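Local coordinates for nitroreductase family protein (Clostridium novyi, PDB 3G14) that probably acts as a flavin-dependent oxidoreductase of the nitroreductase family, its exact substrate not being established, at residues B[2-15]-B[109-123]. Residues are numbered along the deposited sequence; the frame is centred on the assembly and turned at random.
Sequences MEFYEVIKKRKSIK and EHIVLGATDEGYGTC. With SO4 (sulfate ion), chain E.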
loop_
_atom_site.group_PDB
_atom_site.type_symbol
_atom_site.label_atom_id
_atom_site.label_comp_id
_atom_site.label_asym_id
_atom_site.label_seq_id
_atom_site.Cartn_x
_atom_site.Cartn_y
_atom_site.Cartn_z
HETATM N N MSE B 2 -6.142 -18.666 -3.943
HETATM C CA MSE B 2 -7.460 -18.057 -3.575
HETATM C C MSE B 2 -7.951 -16.998 -4.546
HETATM O O MSE B 2 -7.170 -16.357 -5.262
HETATM C CB MSE B 2 -7.379 -17.404 -2.200
HETATM C CG MSE B 2 -7.058 -18.332 -1.087
HETATM SE SE MSE B 2 -6.950 -17.349 0.551
HETATM C CE MSE B 2 -8.709 -16.632 0.671
ATOM N N GLU B 3 -9.269 -16.819 -4.553
ATOM C CA GLU B 3 -9.903 -15.755 -5.309
ATOM C C GLU B 3 -9.600 -14.349 -4.719
ATOM O O GLU B 3 -9.439 -14.197 -3.518
ATOM C CB GLU B 3 -11.391 -16.036 -5.371
ATOM C CG GLU B 3 -12.159 -15.106 -6.278
ATOM C CD GLU B 3 -12.602 -13.850 -5.558
ATOM O OE1 GLU B 3 -12.985 -13.989 -4.358
ATOM O OE2 GLU B 3 -12.552 -12.750 -6.184
ATOM N N PHE B 4 -9.519 -13.329 -5.577
ATOM C CA PHE B 4 -8.985 -12.046 -5.164
ATOM C C PHE B 4 -9.766 -11.411 -4.005
ATOM O O PHE B 4 -9.193 -11.067 -2.985
ATOM C CB PHE B 4 -8.915 -11.046 -6.348
ATOM C CG PHE B 4 -8.443 -9.702 -5.925
ATOM C CD1 PHE B 4 -7.097 -9.440 -5.790
ATOM C CD2 PHE B 4 -9.357 -8.701 -5.588
ATOM C CE1 PHE B 4 -6.670 -8.212 -5.330
ATOM C CE2 PHE B 4 -8.907 -7.476 -5.151
ATOM C CZ PHE B 4 -7.584 -7.245 -5.030
ATOM N N TYR B 5 -11.083 -11.258 -4.158
ATOM C CA TYR B 5 -11.892 -10.619 -3.123
ATOM C C TYR B 5 -11.861 -11.425 -1.805
ATOM O O TYR B 5 -11.799 -10.847 -0.706
ATOM C CB TYR B 5 -13.321 -10.415 -3.643
ATOM C CG TYR B 5 -14.191 -9.414 -2.898
ATOM C CD1 TYR B 5 -13.654 -8.405 -2.079
ATOM C CD2 TYR B 5 -15.569 -9.440 -3.068
ATOM C CE1 TYR B 5 -14.486 -7.466 -1.430
ATOM C CE2 TYR B 5 -16.399 -8.523 -2.433
ATOM C CZ TYR B 5 -15.859 -7.541 -1.617
ATOM O OH TYR B 5 -16.738 -6.672 -1.007
ATOM N N GLU B 6 -11.829 -12.755 -1.916
ATOM C CA GLU B 6 -11.668 -13.628 -0.740
ATOM C C GLU B 6 -10.371 -13.346 -0.004
ATOM O O GLU B 6 -10.322 -13.431 1.215
ATOM C CB GLU B 6 -11.716 -15.114 -1.121
ATOM C CG GLU B 6 -13.100 -15.623 -1.434
ATOM C CD GLU B 6 -14.104 -15.276 -0.340
ATOM O OE1 GLU B 6 -13.795 -15.551 0.842
ATOM O OE2 GLU B 6 -15.184 -14.718 -0.661
ATOM N N VAL B 7 -9.306 -13.018 -0.733
ATOM C CA VAL B 7 -8.041 -12.677 -0.058
ATOM C C VAL B 7 -8.215 -11.377 0.742
ATOM O O VAL B 7 -7.808 -11.247 1.910
ATOM C CB VAL B 7 -6.838 -12.609 -1.033
ATOM C CG1 VAL B 7 -5.583 -12.097 -0.321
ATOM C CG2 VAL B 7 -6.571 -13.972 -1.675
ATOM N N ILE B 8 -8.872 -10.402 0.136
ATOM C CA ILE B 8 -9.058 -9.115 0.809
ATOM C C ILE B 8 -9.877 -9.306 2.093
ATOM O O ILE B 8 -9.571 -8.697 3.108
ATOM C CB ILE B 8 -9.787 -8.094 -0.131
ATOM C CG1 ILE B 8 -8.954 -7.915 -1.409
ATOM C CG2 ILE B 8 -10.106 -6.755 0.624
ATOM C CD1 ILE B 8 -7.549 -7.266 -1.226
ATOM N N LYS B 9 -10.932 -10.124 1.995
ATOM C CA LYS B 9 -11.827 -10.390 3.107
ATOM C C LYS B 9 -11.168 -11.194 4.197
ATOM O O LYS B 9 -11.470 -10.988 5.378
ATOM C CB LYS B 9 -13.102 -11.100 2.645
ATOM C CG LYS B 9 -14.037 -10.218 1.852
ATOM C CD LYS B 9 -15.280 -10.966 1.454
ATOM C CE LYS B 9 -16.043 -10.202 0.421
ATOM N NZ LYS B 9 -17.314 -10.906 0.051
ATOM N N LYS B 10 -10.287 -12.119 3.834
ATOM C CA LYS B 10 -9.689 -13.026 4.830
ATOM C C LYS B 10 -8.554 -12.374 5.614
ATOM O O LYS B 10 -8.257 -12.786 6.729
ATOM C CB LYS B 10 -9.190 -14.310 4.149
ATOM C CG LYS B 10 -8.484 -15.306 5.094
ATOM C CD LYS B 10 -8.556 -16.748 4.620
ATOM C CE LYS B 10 -7.395 -17.632 5.161
ATOM N NZ LYS B 10 -6.008 -17.378 4.524
ATOM N N ARG B 11 -7.906 -11.365 5.027
ATOM C CA ARG B 11 -6.765 -10.738 5.666
ATOM C C ARG B 11 -7.150 -10.185 7.029
ATOM O O ARG B 11 -8.088 -9.423 7.141
ATOM C CB ARG B 11 -6.193 -9.594 4.824
ATOM C CG ARG B 11 -4.907 -9.009 5.414
ATOM C CD ARG B 11 -4.821 -7.502 5.241
ATOM N NE ARG B 11 -5.999 -6.794 5.705
ATOM C CZ ARG B 11 -6.283 -6.502 6.976
ATOM N NH1 ARG B 11 -5.483 -6.876 7.992
ATOM N NH2 ARG B 11 -7.401 -5.833 7.227
ATOM N N LYS B 12 -6.407 -10.559 8.060
ATOM C CA LYS B 12 -6.560 -9.940 9.378
ATOM C C LYS B 12 -5.232 -9.858 10.099
ATOM O O LYS B 12 -4.281 -10.547 9.732
ATOM C CB LYS B 12 -7.577 -10.706 10.216
ATOM C CG LYS B 12 -7.216 -12.146 10.483
ATOM C CD LYS B 12 -8.448 -13.016 10.803
ATOM C CE LYS B 12 -9.068 -12.683 12.162
ATOM N NZ LYS B 12 -8.048 -12.434 13.252
ATOM N N SER B 13 -5.174 -9.038 11.143
ATOM C CA SER B 13 -3.966 -8.958 11.950
ATOM C C SER B 13 -3.886 -10.188 12.853
ATOM O O SER B 13 -4.791 -10.457 13.628
ATOM C CB SER B 13 -3.937 -7.679 12.787
ATOM O OG SER B 13 -3.993 -6.587 11.940
ATOM N N ILE B 14 -2.823 -10.955 12.713
ATOM C CA ILE B 14 -2.678 -12.197 13.426
ATOM C C ILE B 14 -1.514 -12.034 14.381
ATOM O O ILE B 14 -0.468 -11.447 14.045
ATOM C CB ILE B 14 -2.444 -13.392 12.460
ATOM C CG1 ILE B 14 -3.679 -13.640 11.554
ATOM C CG2 ILE B 14 -2.076 -14.652 13.251
ATOM C CD1 ILE B 14 -4.929 -14.019 12.297
ATOM N N LYS B 15 -1.724 -12.504 15.606
ATOM C CA LYS B 15 -0.728 -12.360 16.668
ATOM C C LYS B 15 -0.275 -13.691 17.205
ATOM O O LYS B 15 0.684 -13.726 17.974
ATOM C CB LYS B 15 -1.273 -11.511 17.827
ATOM C CG LYS B 15 -1.634 -10.104 17.413
ATOM C CD LYS B 15 -0.420 -9.248 17.245
ATOM C CE LYS B 15 -0.844 -7.801 16.991
ATOM N NZ LYS B 15 0.308 -6.986 16.517
ATOM N N GLU B 109 1.992 -3.975 1.421
ATOM C CA GLU B 109 0.616 -4.512 1.391
ATOM C C GLU B 109 0.527 -5.694 0.395
ATOM O O GLU B 109 -0.312 -6.604 0.585
ATOM C CB GLU B 109 -0.423 -3.424 1.087
ATOM C CG GLU B 109 -1.889 -3.870 1.213
ATOM C CD GLU B 109 -2.281 -4.342 2.611
ATOM O OE1 GLU B 109 -1.382 -4.330 3.512
ATOM O OE2 GLU B 109 -3.461 -4.732 2.786
ATOM N N HIS B 110 1.352 -5.690 -0.662
ATOM C CA HIS B 110 1.453 -6.856 -1.542
ATOM C C HIS B 110 2.004 -8.074 -0.763
ATOM O O HIS B 110 1.519 -9.203 -0.943
ATOM C CB HIS B 110 2.295 -6.555 -2.821
ATOM C CG HIS B 110 1.564 -5.757 -3.862
ATOM N ND1 HIS B 110 1.712 -5.982 -5.222
ATOM C CD2 HIS B 110 0.742 -4.686 -3.749
ATOM C CE1 HIS B 110 0.954 -5.118 -5.888
ATOM N NE2 HIS B 110 0.370 -4.316 -5.022
ATOM N N ILE B 111 2.986 -7.831 0.114
ATOM C CA ILE B 111 3.539 -8.903 1.005
ATOM C C ILE B 111 2.415 -9.468 1.858
ATOM O O ILE B 111 2.176 -10.692 1.898
ATOM C CB ILE B 111 4.628 -8.362 1.969
ATOM C CG1 ILE B 111 5.846 -7.812 1.202
ATOM C CG2 ILE B 111 5.070 -9.459 2.976
ATOM C CD1 ILE B 111 6.688 -8.857 0.543
ATOM N N VAL B 112 1.729 -8.553 2.539
ATOM C CA VAL B 112 0.647 -8.899 3.471
ATOM C C VAL B 112 -0.492 -9.645 2.768
ATOM O O VAL B 112 -0.919 -10.725 3.207
ATOM C CB VAL B 112 0.167 -7.624 4.247
ATOM C CG1 VAL B 112 -1.235 -7.820 4.875
ATOM C CG2 VAL B 112 1.225 -7.195 5.270
ATOM N N LEU B 113 -0.983 -9.090 1.663
ATOM C CA LEU B 113 -2.041 -9.782 0.943
ATOM C C LEU B 113 -1.574 -11.103 0.318
ATOM O O LEU B 113 -2.307 -12.115 0.294
ATOM C CB LEU B 113 -2.639 -8.864 -0.103
ATOM C CG LEU B 113 -3.370 -7.648 0.414
ATOM C CD1 LEU B 113 -3.661 -6.748 -0.770
ATOM C CD2 LEU B 113 -4.680 -8.053 1.208
ATOM N N GLY B 114 -0.356 -11.117 -0.199
ATOM C CA GLY B 114 0.196 -12.345 -0.736
ATOM C C GLY B 114 0.360 -13.442 0.313
ATOM O O GLY B 114 0.056 -14.612 0.047
ATOM N N ALA B 115 0.816 -13.060 1.514
ATOM C CA ALA B 115 0.865 -14.008 2.661
ATOM C C ALA B 115 -0.484 -14.637 2.911
ATOM O O ALA B 115 -0.572 -15.844 3.080
ATOM C CB ALA B 115 1.339 -13.324 3.949
ATOM N N THR B 116 -1.527 -13.808 2.987
ATOM C CA THR B 116 -2.889 -14.283 3.178
ATOM C C THR B 116 -3.294 -15.309 2.103
ATOM O O THR B 116 -3.811 -16.388 2.415
ATOM C CB THR B 116 -3.889 -13.118 3.157
ATOM O OG1 THR B 116 -3.484 -12.110 4.101
ATOM C CG2 THR B 116 -5.301 -13.633 3.456
ATOM N N ASP B 117 -3.048 -14.958 0.842
ATOM C CA ASP B 117 -3.241 -15.859 -0.311
ATOM C C ASP B 117 -2.536 -17.210 -0.172
ATOM O O ASP B 117 -3.066 -18.223 -0.643
ATOM C CB ASP B 117 -2.780 -15.111 -1.586
ATOM C CG ASP B 117 -2.888 -15.928 -2.837
ATOM O OD1 ASP B 117 -4.006 -16.295 -3.211
ATOM O OD2 ASP B 117 -1.837 -16.204 -3.448
ATOM N N GLU B 118 -1.343 -17.216 0.420
ATOM C CA GLU B 118 -0.531 -18.437 0.595
ATOM C C GLU B 118 -0.818 -19.164 1.918
ATOM O O GLU B 118 -0.196 -20.184 2.213
ATOM C CB GLU B 118 0.972 -18.111 0.482
ATOM C CG GLU B 118 1.436 -17.506 -0.854
ATOM C CD GLU B 118 1.173 -18.354 -2.078
ATOM O OE1 GLU B 118 1.054 -19.577 -1.943
ATOM O OE2 GLU B 118 1.120 -17.767 -3.189
ATOM N N GLY B 119 -1.777 -18.658 2.694
ATOM C CA GLY B 119 -2.242 -19.338 3.892
ATOM C C GLY B 119 -1.465 -18.968 5.130
ATOM O O GLY B 119 -1.453 -19.726 6.119
ATOM N N TYR B 120 -0.825 -17.796 5.069
ATOM C CA TYR B 120 -0.023 -17.264 6.160
ATOM C C TYR B 120 -0.634 -16.000 6.761
ATOM O O TYR B 120 -1.184 -15.166 6.060
ATOM C CB TYR B 120 1.415 -16.981 5.685
ATOM C CG TYR B 120 2.180 -18.211 5.219
ATOM C CD1 TYR B 120 2.247 -19.354 6.006
ATOM C CD2 TYR B 120 2.856 -18.202 4.002
ATOM C CE1 TYR B 120 2.949 -20.481 5.570
ATOM C CE2 TYR B 120 3.568 -19.318 3.552
ATOM C CZ TYR B 120 3.607 -20.457 4.338
ATOM O OH TYR B 120 4.312 -21.554 3.898
ATOM N N GLY B 121 -0.506 -15.878 8.075
ATOM C CA GLY B 121 -0.859 -14.681 8.814
ATOM C C GLY B 121 0.272 -13.640 8.815
ATOM O O GLY B 121 1.441 -13.974 8.718
ATOM N N THR B 122 -0.128 -12.375 8.949
ATOM C CA THR B 122 0.789 -11.252 9.095
ATOM C C THR B 122 0.200 -10.253 10.091
ATOM O O THR B 122 -0.950 -10.378 10.539
ATOM C CB THR B 122 0.989 -10.504 7.753
ATOM O OG1 THR B 122 -0.293 -10.266 7.182
ATOM C CG2 THR B 122 1.854 -11.302 6.791
ATOM N N CYS B 123 1.003 -9.267 10.454
ATOM C CA CYS B 123 0.519 -8.196 11.303
ATOM C C CYS B 123 1.378 -6.982 11.060
ATOM O O CYS B 123 2.572 -7.024 11.291
ATOM C CB CYS B 123 0.580 -8.611 12.778
ATOM S SG CYS B 123 -0.165 -7.399 13.885
HETATM S S SO4 E . -7.527 -6.088 11.161
HETATM O O1 SO4 E . -7.814 -5.220 12.293
HETATM O O2 SO4 E . -8.560 -5.982 10.130
HETATM O O3 SO4 E . -7.512 -7.486 11.599
HETATM O O4 SO4 E . -6.248 -5.679 10.578
HETATM O O HOH W 1 -2.448 -8.761 8.081
#
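Arg-11 lies across Val-112 and Thr-116 where, in the dimeric alpha/beta fold of the nitroreductase family, the short N-terminal helix 4-10 crosses the 109-117 segment of helix 99-117 at 104°. Arg-11 illustrates how one long side chain can serve a helix crossing, an anion and a subunit interface in turn. Arg-11 CB and CG pass Thr-116 OG1, CG at 3.7 Å; Arg-11 CD then settles on Val-112 CG1, 3.6 Å away. With CG anti to the backbone N (chi1 -174°) the chain starts out over the second helix, and bends at chi2 and chi3 carry the guanidinium on to a sulfate, probably from the crystallisation liquor. There Arg-11 NH1 gives a fairly straight bond to sulfate O4 (3.0 Å) and Arg-11 NH2 another to O2, while NH2 also reaches Arg-36 O of the second subunit. Glu-109 OE2 stands obliquely off the guanidinium, too far for a salt bridge, and is instead bonded to His-110 of the second subunit; its charge may still steady the arginine. Ser-13 N and OG complete the grip on the sulfate, in a family whose members commonly bind flavin phosphate with basic residues near the N-terminus.

Further back along the helix, Val-7 sets CG1 against Leu-113 O and CG2 beside Asp-117, and Ile-8 CD1 meets Leu-113 CD2 at 3.8 Å. A Schellman motif ends helix 99-117 at Gly-119, and the chain beyond returns alongside 12-15, where Ile-14 N donates to Thr-122 O at 2.9 Å, with an N-H...O angle of 165°.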